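Local structure of endoglucanase (Clostridium thermocellum, 2E4T) at residues V10-T16 with F461-S467; Y51-N56 with W83-V89; E186-W190 with V202-L207; R289-I295 with E305-R310. The protein hydrolyses internal beta-1,4-glucosidic linkages of cellulose and xyloglucan, this chain being the glycoside hydrolase family 44 module of a larger multidomain protein. One frame throughout, in Å; residues are numbered along the deposited sequence. Where two conformers were deposited one is given.

Contact 1 (V10-T16 with F461-S467)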
# COMPACT_ATOMS: atom_id res chain seq x y z
N VAL A 10 -22.01 -18.73 -14.59
CA VAL A 10 -20.59 -18.50 -14.75
C VAL A 10 -19.85 -19.75 -14.31
O VAL A 10 -20.18 -20.30 -13.27
CB VAL A 10 -20.16 -17.28 -13.90
CG1 VAL A 10 -18.63 -17.10 -13.90
CG2 VAL A 10 -20.90 -16.04 -14.40
N ASP A 11 -18.86 -20.17 -15.11
CA ASP A 11 -18.05 -21.31 -14.75
C ASP A 11 -16.76 -20.85 -14.05
O ASP A 11 -16.09 -19.92 -14.54
CB ASP A 11 -17.65 -22.08 -15.99
CG ASP A 11 -18.84 -22.69 -16.70
OD1 ASP A 11 -19.81 -23.08 -16.02
OD2 ASP A 11 -18.86 -22.77 -17.93
N ILE A 12 -16.42 -21.50 -12.94
CA ILE A 12 -15.18 -21.25 -12.22
C ILE A 12 -14.38 -22.57 -12.25
O ILE A 12 -14.88 -23.61 -11.83
CB ILE A 12 -15.42 -20.83 -10.77
CG1 ILE A 12 -16.41 -19.66 -10.57
CG2 ILE A 12 -14.08 -20.59 -10.06
CD1 ILE A 12 -15.93 -18.35 -11.09
N ARG A 13 -13.13 -22.49 -12.75
CA ARG A 13 -12.31 -23.68 -12.88
C ARG A 13 -11.03 -23.46 -12.07
O ARG A 13 -10.29 -22.50 -12.32
CB ARG A 13 -11.94 -23.92 -14.34
CG ARG A 13 -13.22 -24.10 -15.18
CD ARG A 13 -12.94 -24.48 -16.62
NE ARG A 13 -11.86 -25.46 -16.80
CZ ARG A 13 -12.00 -26.79 -16.74
NH1 ARG A 13 -13.18 -27.36 -16.49
NH2 ARG A 13 -10.93 -27.56 -16.93
N ILE A 14 -10.78 -24.33 -11.10
CA ILE A 14 -9.62 -24.21 -10.20
C ILE A 14 -8.74 -25.45 -10.37
O ILE A 14 -9.26 -26.57 -10.50
CB ILE A 14 -10.09 -24.10 -8.75
CG1 ILE A 14 -10.82 -22.77 -8.56
CG2 ILE A 14 -8.95 -24.25 -7.75
CD1 ILE A 14 -11.62 -22.65 -7.29
N ASP A 15 -7.42 -25.25 -10.38
CA ASP A 15 -6.49 -26.40 -10.38
C ASP A 15 -5.49 -26.13 -9.27
O ASP A 15 -4.65 -25.22 -9.38
CB ASP A 15 -5.83 -26.55 -11.72
CG ASP A 15 -4.83 -27.71 -11.78
OD1 ASP A 15 -4.48 -28.26 -10.72
OD2 ASP A 15 -4.42 -28.04 -12.92
N THR A 16 -5.64 -26.85 -8.17
CA THR A 16 -4.82 -26.58 -6.99
C THR A 16 -3.35 -26.92 -7.19
O THR A 16 -2.54 -26.52 -6.36
CB THR A 16 -5.33 -27.29 -5.74
OG1 THR A 16 -5.17 -28.68 -5.94
CG2 THR A 16 -6.76 -26.99 -5.47
N PHE A 461 -22.81 -19.94 -10.00
CA PHE A 461 -21.46 -20.34 -10.32
C PHE A 461 -21.34 -21.85 -10.30
O PHE A 461 -21.67 -22.52 -9.34
CB PHE A 461 -20.49 -19.74 -9.26
CG PHE A 461 -20.40 -18.26 -9.32
CD1 PHE A 461 -19.59 -17.64 -10.26
CD2 PHE A 461 -21.16 -17.46 -8.45
CE1 PHE A 461 -19.51 -16.24 -10.32
CE2 PHE A 461 -21.07 -16.08 -8.47
CZ PHE A 461 -20.24 -15.46 -9.41
N ASN A 462 -20.88 -22.39 -11.44
CA ASN A 462 -20.58 -23.83 -11.54
C ASN A 462 -19.08 -24.02 -11.34
O ASN A 462 -18.30 -23.59 -12.21
CB ASN A 462 -20.99 -24.36 -12.92
CG ASN A 462 -22.49 -24.35 -13.10
OD1 ASN A 462 -23.25 -24.57 -12.15
ND2 ASN A 462 -22.94 -23.98 -14.30
N PHE A 463 -18.70 -24.61 -10.22
CA PHE A 463 -17.31 -24.86 -9.89
C PHE A 463 -16.85 -26.23 -10.33
O PHE A 463 -17.55 -27.23 -10.12
CB PHE A 463 -17.10 -24.79 -8.37
CG PHE A 463 -17.02 -23.40 -7.81
CD1 PHE A 463 -15.77 -22.85 -7.56
CD2 PHE A 463 -18.15 -22.62 -7.58
CE1 PHE A 463 -15.63 -21.57 -7.01
CE2 PHE A 463 -17.99 -21.33 -7.00
CZ PHE A 463 -16.72 -20.85 -6.73
N SER A 464 -15.64 -26.28 -10.90
CA SER A 464 -14.96 -27.54 -11.22
C SER A 464 -13.54 -27.40 -10.70
O SER A 464 -12.84 -26.43 -11.08
CB SER A 464 -14.94 -27.74 -12.74
OG SER A 464 -16.22 -27.82 -13.29
N ILE A 465 -13.12 -28.31 -9.84
CA ILE A 465 -11.84 -28.21 -9.14
C ILE A 465 -11.02 -29.47 -9.43
O ILE A 465 -11.53 -30.59 -9.27
CB ILE A 465 -12.07 -28.05 -7.65
CG1 ILE A 465 -12.87 -26.77 -7.39
CG2 ILE A 465 -10.74 -28.02 -6.90
CD1 ILE A 465 -13.46 -26.68 -5.99
N ASP A 466 -9.76 -29.27 -9.81
CA ASP A 466 -8.78 -30.34 -9.88
C ASP A 466 -7.90 -30.24 -8.63
O ASP A 466 -7.22 -29.22 -8.47
CB ASP A 466 -7.98 -30.20 -11.15
CG ASP A 466 -8.79 -30.41 -12.42
OD1 ASP A 466 -9.85 -31.06 -12.43
OD2 ASP A 466 -8.31 -29.94 -13.47
N SER A 467 -7.89 -31.25 -7.77
CA SER A 467 -7.12 -31.23 -6.53
C SER A 467 -6.65 -32.57 -6.15
O SER A 467 -7.25 -33.54 -6.61
CB SER A 467 -7.99 -30.72 -5.41
OG SER A 467 -7.28 -30.84 -4.18
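Parallel strands share hydrogen bonds in a staggered ladder, and strands 10-15 and 461-466 run through six. Val10 O accepts from Asn462 N at 2.9 Å, Ile12 N gives to Asn462 O at 2.9 Å, and the alternation continues to the bond from Thr16 N to Asp466 O, also 2.9 Å. On strand 10-15 the backbone N and O of the even-numbered residues are directed at this neighbour; Asp11, Arg13 and Asp15 turn their backbone groups to Ser427, Glu425 and Lys423. Phe461 likewise bonds to Tyr502 across its strand. The strands come from near the ends of the chain and lie in the mixed sheet of the beta domain appended to the TIM barrel, so the N-terminal strand joins a domain built mainly of C-terminal residues. Val10, Ile12, Ile14, Phe461, Phe463 and Ile465 share the buried face, where Ile12 CB sits 4.0 Å from the centroid of the Phe463 ring in a CH-pi contact. The other face is polar: Asn462 OD1 bonds to Thr501, Asp15 OD1 to Ser17, and the like-charged Asp15 OD2 and Asp466 OD2 are 4.4 Å apart. At the ladder's end, Thr16 OG1 is bonded to Asp443 and Ser467 OG to Tyr471.

Contact 2 (Y51-N56 with W83-V89). With CA (calcium ion), chain C.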
# COMPACT_ATOMS: atom_id res chain seq x y z
N TYR A 51 8.57 15.65 9.74
CA TYR A 51 8.63 15.12 11.09
C TYR A 51 10.07 15.08 11.60
O TYR A 51 10.96 14.54 10.93
CB TYR A 51 8.05 13.68 11.08
CG TYR A 51 8.27 12.94 12.40
CD1 TYR A 51 7.57 13.31 13.55
CD2 TYR A 51 9.22 11.92 12.48
CE1 TYR A 51 7.79 12.65 14.75
CE2 TYR A 51 9.46 11.27 13.69
CZ TYR A 51 8.76 11.65 14.83
OH TYR A 51 9.05 11.01 16.02
N ASN A 52 10.27 15.63 12.81
CA ASN A 52 11.58 15.67 13.45
C ASN A 52 11.60 14.65 14.58
O ASN A 52 10.96 14.84 15.61
CB ASN A 52 11.81 17.08 14.00
CG ASN A 52 13.16 17.26 14.64
OD1 ASN A 52 13.82 16.29 15.02
ND2 ASN A 52 13.58 18.53 14.75
N TRP A 53 12.37 13.55 14.42
CA TRP A 53 12.34 12.50 15.42
C TRP A 53 12.89 12.99 16.78
O TRP A 53 12.62 12.37 17.82
CB TRP A 53 13.14 11.27 14.95
CG TRP A 53 14.63 11.42 15.03
CD1 TRP A 53 15.45 12.06 14.16
CD2 TRP A 53 15.47 10.83 16.05
NE1 TRP A 53 16.78 11.94 14.57
CE2 TRP A 53 16.80 11.19 15.71
CE3 TRP A 53 15.24 10.03 17.17
CZ2 TRP A 53 17.90 10.73 16.46
CZ3 TRP A 53 16.32 9.59 17.91
CH2 TRP A 53 17.63 9.93 17.55
N GLU A 54 13.70 14.05 16.77
CA GLU A 54 14.32 14.47 18.03
C GLU A 54 13.32 15.05 19.00
O GLU A 54 13.49 14.93 20.21
CB GLU A 54 15.43 15.49 17.78
CG GLU A 54 16.52 14.99 16.85
CD GLU A 54 17.68 15.99 16.71
OE1 GLU A 54 17.51 17.19 17.08
OE2 GLU A 54 18.77 15.59 16.23
N ASN A 55 12.29 15.74 18.47
CA ASN A 55 11.31 16.47 19.32
C ASN A 55 9.87 16.20 18.94
O ASN A 55 8.97 16.71 19.62
CB ASN A 55 11.64 17.95 19.33
CG ASN A 55 11.61 18.52 17.96
OD1 ASN A 55 10.93 18.03 17.04
ND2 ASN A 55 12.37 19.61 17.77
N ASN A 56 9.61 15.39 17.90
CA ASN A 56 8.27 14.97 17.48
C ASN A 56 7.42 16.05 16.80
O ASN A 56 6.26 15.76 16.49
CB ASN A 56 7.49 14.29 18.60
CG ASN A 56 8.24 13.09 19.12
OD1 ASN A 56 8.40 12.08 18.40
ND2 ASN A 56 8.73 13.19 20.34
N TRP A 83 5.94 13.21 25.20
CA TRP A 83 6.02 14.15 24.08
C TRP A 83 7.44 14.61 23.80
O TRP A 83 7.74 14.90 22.65
CB TRP A 83 5.09 15.32 24.29
CG TRP A 83 3.66 15.00 23.98
CD1 TRP A 83 3.10 13.76 23.87
CD2 TRP A 83 2.63 15.94 23.71
NE1 TRP A 83 1.74 13.87 23.49
CE2 TRP A 83 1.45 15.21 23.41
CE3 TRP A 83 2.59 17.36 23.69
CZ2 TRP A 83 0.27 15.84 23.05
CZ3 TRP A 83 1.44 17.98 23.36
CH2 TRP A 83 0.28 17.22 23.06
N SER A 84 8.30 14.70 24.82
CA SER A 84 9.66 15.12 24.58
C SER A 84 10.62 13.94 24.45
O SER A 84 11.81 14.16 24.29
CB SER A 84 10.16 16.02 25.72
OG SER A 84 10.13 15.28 26.93
N THR A 85 10.14 12.68 24.44
CA THR A 85 11.03 11.55 24.27
C THR A 85 11.29 11.35 22.79
O THR A 85 10.32 11.34 21.98
CB THR A 85 10.43 10.29 24.86
OG1 THR A 85 10.14 10.54 26.22
CG2 THR A 85 11.30 9.06 24.73
N PRO A 86 12.56 11.24 22.37
CA PRO A 86 12.85 11.06 20.94
C PRO A 86 12.02 9.92 20.35
O PRO A 86 11.86 8.85 20.94
CB PRO A 86 14.35 10.75 20.89
CG PRO A 86 14.88 11.50 22.14
CD PRO A 86 13.79 11.25 23.20
N ALA A 87 11.55 10.19 19.13
CA ALA A 87 10.84 9.20 18.33
C ALA A 87 9.58 8.68 18.96
O ALA A 87 9.05 7.67 18.46
CB ALA A 87 11.78 8.03 17.92
N SER A 88 9.00 9.35 19.97
CA SER A 88 7.80 8.78 20.61
C SER A 88 6.64 8.66 19.65
O SER A 88 5.79 7.75 19.82
CB SER A 88 7.42 9.55 21.86
OG SER A 88 7.08 10.88 21.49
N VAL A 89 6.52 9.52 18.64
CA VAL A 89 5.46 9.31 17.63
C VAL A 89 5.65 7.93 16.99
O VAL A 89 4.67 7.19 16.79
CB VAL A 89 5.53 10.44 16.58
CG1 VAL A 89 4.78 10.07 15.31
CG2 VAL A 89 4.98 11.71 17.17
CA CA C . 19.86 17.77 16.38
O HOH W 1 13.15 15.85 22.73
O HOH W 2 9.06 17.59 22.14
O HOH W 3 21.84 16.46 16.40
O HOH W 4 18.63 19.82 16.19
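A single asparagine side chain does most of the joining here. Asn56, itself in a left-handed backbone conformation (phi 73°), donates from ND2 to Thr85 O at 2.9 Å and to Trp83 O at 3.0 Å, while its OD1 accepts from Val89 N at 3.2 Å and from Tyr51 OH at 2.7 Å. Trp53 O adds a bond from Ala87 N (2.8 Å), the N-cap position. Two waters also bridge carbonyls: one donates to Glu54 O and Ser84 O, the other to Asn55 O and Trp83 O. Apolar support comes from Trp53 CZ3 against Pro86 CB (3.8 Å) and Tyr51 CE1 against Val89 CB (3.7 Å). An Asx turn, Asn52 OD1 accepting from Glu54 N at 2.8 Å, shapes the loop. Glu54 OE1 and OE2 each bind calcium at 2.5 Å, alongside Asp150 O, Asp153 OD1, Tyr155 O and two waters. This is a beta-alpha loop of the TIM barrel, following strand 40-43, bonded to the start of helix 88-99 and carrying a calcium ligand.

Contact 3 (E186-W190 with V202-L207)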
# COMPACT_ATOMS: atom_id res chain seq x y z
N GLU A 186 5.95 11.21 -1.70
CA GLU A 186 5.48 12.04 -2.81
C GLU A 186 6.46 13.16 -3.14
O GLU A 186 6.11 14.35 -3.15
CB GLU A 186 4.06 12.56 -2.57
CG GLU A 186 3.08 11.39 -2.41
CD GLU A 186 1.64 11.77 -2.37
OE1 GLU A 186 1.29 12.98 -2.28
OE2 GLU A 186 0.79 10.82 -2.40
N PRO A 187 7.68 12.81 -3.56
CA PRO A 187 8.70 13.85 -3.82
C PRO A 187 8.30 14.79 -4.95
O PRO A 187 8.69 15.99 -4.89
CB PRO A 187 9.95 13.02 -4.17
CG PRO A 187 9.40 11.68 -4.65
CD PRO A 187 8.22 11.44 -3.72
N ALA A 188 7.60 14.32 -5.99
CA ALA A 188 7.20 15.21 -7.05
C ALA A 188 6.16 16.22 -6.60
O ALA A 188 5.90 17.20 -7.33
CB ALA A 188 6.75 14.46 -8.30
N LEU A 189 5.57 16.00 -5.42
CA LEU A 189 4.65 17.00 -4.81
C LEU A 189 5.35 17.79 -3.69
O LEU A 189 4.69 18.66 -3.11
CB LEU A 189 3.36 16.37 -4.33
CG LEU A 189 2.50 15.77 -5.45
CD1 LEU A 189 1.17 15.30 -4.88
CD2 LEU A 189 2.28 16.73 -6.62
N TRP A 190 6.64 17.59 -3.41
CA TRP A 190 7.27 18.37 -2.35
C TRP A 190 7.04 19.87 -2.57
O TRP A 190 6.76 20.61 -1.60
CB TRP A 190 8.77 18.09 -2.28
CG TRP A 190 9.16 16.81 -1.66
CD1 TRP A 190 8.44 16.03 -0.80
CD2 TRP A 190 10.45 16.18 -1.80
NE1 TRP A 190 9.19 14.93 -0.40
CE2 TRP A 190 10.44 15.01 -0.98
CE3 TRP A 190 11.60 16.49 -2.53
CZ2 TRP A 190 11.56 14.16 -0.90
CZ3 TRP A 190 12.71 15.65 -2.44
CH2 TRP A 190 12.69 14.51 -1.63
N VAL A 202 11.24 19.10 -7.64
CA VAL A 202 12.34 18.16 -7.51
C VAL A 202 12.88 17.73 -8.85
O VAL A 202 12.13 17.45 -9.82
CB VAL A 202 11.91 16.94 -6.66
CG1 VAL A 202 10.90 16.06 -7.41
CG2 VAL A 202 13.11 16.17 -6.15
N THR A 203 14.20 17.62 -8.96
CA THR A 203 14.83 17.07 -10.14
C THR A 203 14.99 15.55 -10.02
O THR A 203 15.11 15.00 -8.90
CB THR A 203 16.19 17.75 -10.42
OG1 THR A 203 17.06 17.47 -9.33
CG2 THR A 203 16.05 19.24 -10.65
N ALA A 204 15.01 14.90 -11.17
CA ALA A 204 15.34 13.48 -11.17
C ALA A 204 16.73 13.23 -10.54
O ALA A 204 16.90 12.28 -9.76
CB ALA A 204 15.27 12.95 -12.60
N LYS A 205 17.70 14.08 -10.87
CA LYS A 205 19.04 13.90 -10.31
C LYS A 205 19.03 14.05 -8.78
O LYS A 205 19.68 13.24 -8.08
CB LYS A 205 20.03 14.90 -10.91
CG LYS A 205 20.41 14.55 -12.34
CD LYS A 205 21.48 15.50 -12.89
CE LYS A 205 21.14 16.98 -12.88
NZ LYS A 205 19.93 17.31 -13.69
N GLU A 206 18.33 15.04 -8.23
CA GLU A 206 18.32 15.19 -6.78
C GLU A 206 17.65 13.96 -6.15
O GLU A 206 18.11 13.47 -5.11
CB GLU A 206 17.55 16.48 -6.38
CG GLU A 206 17.39 16.62 -4.87
CD GLU A 206 16.64 17.82 -4.33
OE1 GLU A 206 16.94 18.96 -4.71
OE2 GLU A 206 15.68 17.57 -3.58
N LEU A 207 16.53 13.51 -6.73
CA LEU A 207 15.83 12.39 -6.10
C LEU A 207 16.73 11.16 -6.05
O LEU A 207 16.77 10.46 -5.01
CB LEU A 207 14.50 12.13 -6.82
CG LEU A 207 13.65 11.06 -6.15
CD1 LEU A 207 13.37 11.35 -4.68
CD2 LEU A 207 12.33 10.96 -6.92
O HOH W 5 8.74 18.67 -5.93
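Apolar contacts carry most of this small, largely buried interface of 232 Å². Val202 has the largest area covered (60 Å²): Val202 CG2 meets Trp190 CZ3 at 3.8 Å, Val202 CG1 lies 3.8 Å from Ala188 CA, and the same CG1 is in van der Waals contact with the backbone Pro187 O at 3.4 Å, so the branched side chain fits between the backbone of the turn and the indole. Leu207, in the first turn of helix 204-221, extends the patch, with CD2 at 3.8 Å from Pro187 CG and CD1 at 4.4 Å from Trp190 CH2; it also touches Phe257 of helix 257-272. The setting is a beta-alpha unit of the TIM barrel. Residues 186-190 leave the C-terminal end of strand 180-183, the end at which active sites of this fold lie, and residues 202-207 open helix 204-221, which packs outside the barrel.

Polar bonding is mostly internal to each side. Thr203, the N-cap, accepts at OG1 from Glu206 N (3.0 Å), and on the other segment Trp190 N donates to Pro187 O at 3.0 Å. Glu206 OE2 lies at the edge of the indole, 3.7 Å from Trp190 CZ3; that carboxylate oxygen is held by His198 and Lys210, and Trp190 NE1 by Asp184. Between the segments a water mediates, donating to Pro187 O at 2.9 Å and accepting from Val202 N at 3.1 Å.

Contact 4 (R289-I295 with E305-R310)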
# COMPACT_ATOMS: atom_id res chain seq x y z
N ARG A 289 -13.62 6.83 -13.75
CA ARG A 289 -14.86 7.60 -13.57
C ARG A 289 -16.06 6.74 -13.97
O ARG A 289 -15.98 5.87 -14.83
CB ARG A 289 -14.83 8.85 -14.46
CG ARG A 289 -13.68 9.78 -14.12
CD ARG A 289 -13.53 10.94 -15.11
NE ARG A 289 -14.75 11.58 -15.58
CZ ARG A 289 -15.34 12.57 -14.90
NH1 ARG A 289 -14.77 13.00 -13.75
NH2 ARG A 289 -16.46 13.09 -15.37
N GLY A 290 -17.21 7.08 -13.37
CA GLY A 290 -18.48 6.55 -13.88
C GLY A 290 -19.55 7.52 -13.43
O GLY A 290 -19.42 8.16 -12.38
N GLY A 291 -20.61 7.63 -14.21
CA GLY A 291 -21.70 8.53 -13.79
C GLY A 291 -21.24 9.97 -13.69
O GLY A 291 -21.86 10.74 -12.92
N GLY A 292 -20.21 10.34 -14.42
CA GLY A 292 -19.77 11.73 -14.47
C GLY A 292 -18.87 12.14 -13.31
O GLY A 292 -18.70 13.37 -13.13
N GLU A 293 -18.28 11.19 -12.56
CA GLU A 293 -17.41 11.57 -11.43
C GLU A 293 -16.38 10.46 -11.21
O GLU A 293 -16.58 9.29 -11.56
CB GLU A 293 -18.21 11.80 -10.15
CG GLU A 293 -19.03 10.61 -9.84
CD GLU A 293 -19.81 10.69 -8.52
OE1 GLU A 293 -19.64 11.64 -7.71
OE2 GLU A 293 -20.59 9.74 -8.19
N ARG A 294 -15.27 10.85 -10.59
CA ARG A 294 -14.25 9.89 -10.14
C ARG A 294 -14.83 8.96 -9.09
O ARG A 294 -15.69 9.35 -8.29
CB ARG A 294 -13.04 10.69 -9.61
CG ARG A 294 -11.75 9.90 -9.45
CD ARG A 294 -10.65 10.84 -8.95
NE ARG A 294 -9.41 10.12 -8.80
CZ ARG A 294 -8.25 10.74 -8.56
NH1 ARG A 294 -8.20 12.07 -8.40
NH2 ARG A 294 -7.13 10.04 -8.49
N ILE A 295 -14.31 7.71 -9.03
CA ILE A 295 -14.84 6.75 -8.06
C ILE A 295 -14.40 6.99 -6.63
O ILE A 295 -14.97 6.40 -5.69
CB ILE A 295 -14.52 5.29 -8.47
CG1 ILE A 295 -13.00 5.04 -8.49
CG2 ILE A 295 -15.22 4.93 -9.77
CD1 ILE A 295 -12.67 3.55 -8.57
N GLU A 305 -24.10 4.51 -11.61
CA GLU A 305 -23.06 4.39 -12.61
C GLU A 305 -21.66 4.54 -12.02
O GLU A 305 -20.71 3.84 -12.44
CB GLU A 305 -23.29 5.35 -13.79
CG GLU A 305 -24.48 4.98 -14.63
CD GLU A 305 -24.18 3.74 -15.46
OE1 GLU A 305 -23.04 3.65 -16.02
OE2 GLU A 305 -25.04 2.84 -15.52
N THR A 306 -21.50 5.42 -11.04
CA THR A 306 -20.19 5.49 -10.35
C THR A 306 -19.91 4.18 -9.62
O THR A 306 -18.78 3.67 -9.64
CB THR A 306 -20.10 6.66 -9.37
OG1 THR A 306 -20.63 7.86 -9.97
CG2 THR A 306 -18.69 6.89 -8.88
N ASN A 307 -20.94 3.67 -8.92
CA ASN A 307 -20.74 2.41 -8.18
C ASN A 307 -20.37 1.26 -9.13
O ASN A 307 -19.50 0.43 -8.78
CB ASN A 307 -22.00 2.08 -7.42
CG ASN A 307 -22.36 3.10 -6.36
OD1 ASN A 307 -21.49 3.88 -5.89
ND2 ASN A 307 -23.63 3.10 -5.93
N LYS A 308 -21.02 1.21 -10.30
CA LYS A 308 -20.70 0.16 -11.28
C LYS A 308 -19.26 0.33 -11.77
O LYS A 308 -18.54 -0.67 -11.95
CB LYS A 308 -21.70 0.17 -12.41
CG LYS A 308 -23.03 -0.38 -11.99
CD LYS A 308 -24.06 -0.30 -13.12
CE LYS A 308 -25.37 -0.99 -12.68
NZ LYS A 308 -26.40 -0.81 -13.72
N ALA A 309 -18.81 1.58 -12.02
CA ALA A 309 -17.45 1.79 -12.47
C ALA A 309 -16.46 1.39 -11.36
O ALA A 309 -15.37 0.90 -11.66
CB ALA A 309 -17.24 3.26 -12.85
N ARG A 310 -16.82 1.63 -10.09
CA ARG A 310 -15.94 1.23 -8.98
C ARG A 310 -15.70 -0.28 -9.00
O ARG A 310 -14.60 -0.76 -8.76
CB ARG A 310 -16.54 1.69 -7.64
CG ARG A 310 -15.65 1.34 -6.47
CD ARG A 310 -16.18 1.87 -5.14
NE ARG A 310 -16.35 3.30 -5.17
CZ ARG A 310 -17.53 3.94 -5.31
NH1 ARG A 310 -18.70 3.27 -5.27
NH2 ARG A 310 -17.54 5.27 -5.50
O HOH W 6 -20.77 6.03 -16.46
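Ile295, Thr306 and Arg310 together account for more than half of the 391 Å² buried here, and each illustrates a different way for a hairpin and the residue following it to meet a helix. Ile295 is the apolar element. Ile295 CG2 rests 4.0 Å from Ala309 CB, 4.1 Å from Thr306 CG2 and 4.1 Å from Arg310 CB, lying along one side of helix 304-312.

Thr306 is the polar link. Thr306 OG1 lies 2.7 Å from Gly290 O and 2.6 Å from Glu293 OE2, two acceptors competing for the hydroxyl's one proton. Both belong to a tight beta-hairpin with a type I' turn, Gly290 to Glu293, whose central Gly291 and Gly292 have the positive phi angles of that turn. Hairpin and helix are successive parts of the long excursion between strands 279-284 and 354-360 of the TIM barrel. Gly290 can come within 4.1 Å of Thr306, CA to CA, because it lacks a CB: such an atom would fall about 2.5 Å from both Ala309 CB and Glu305 O.

Arg310 closes the other end of the interface. Arg310 NH2 donates to Ile295 O at 2.8 Å, the carbonyl lying near the guanidinium plane, and a weak 3.4 Å bond from Arg310 NE reaches the same oxygen. Arg310 NH1 bonds to Asn307 OD1 (2.9 Å) and to Thr369 of helix 368-384, while NE also serves Tyr362 O.

Overall arrangement
Contact 1 joins segments 445 residues apart, and all the others lie within the span it brackets, following one another in series along the barrel. Contact 1 sits in the beta domain, its centre about 53 Å from that of contact 2 and 47 Å from that of contact 3, each across the centre of the chain. Contact 4 is its nearest neighbour, about 15 Å away between closest atoms. Contacts 2 and 3, and contacts 3 and 4, approach within about 10 Å without touching. Of the four, contact 2 alone supplies a metal ligand, Glu54 of the calcium site; the zinc ion is bound elsewhere, by Asp35, Ala395 and Glu401.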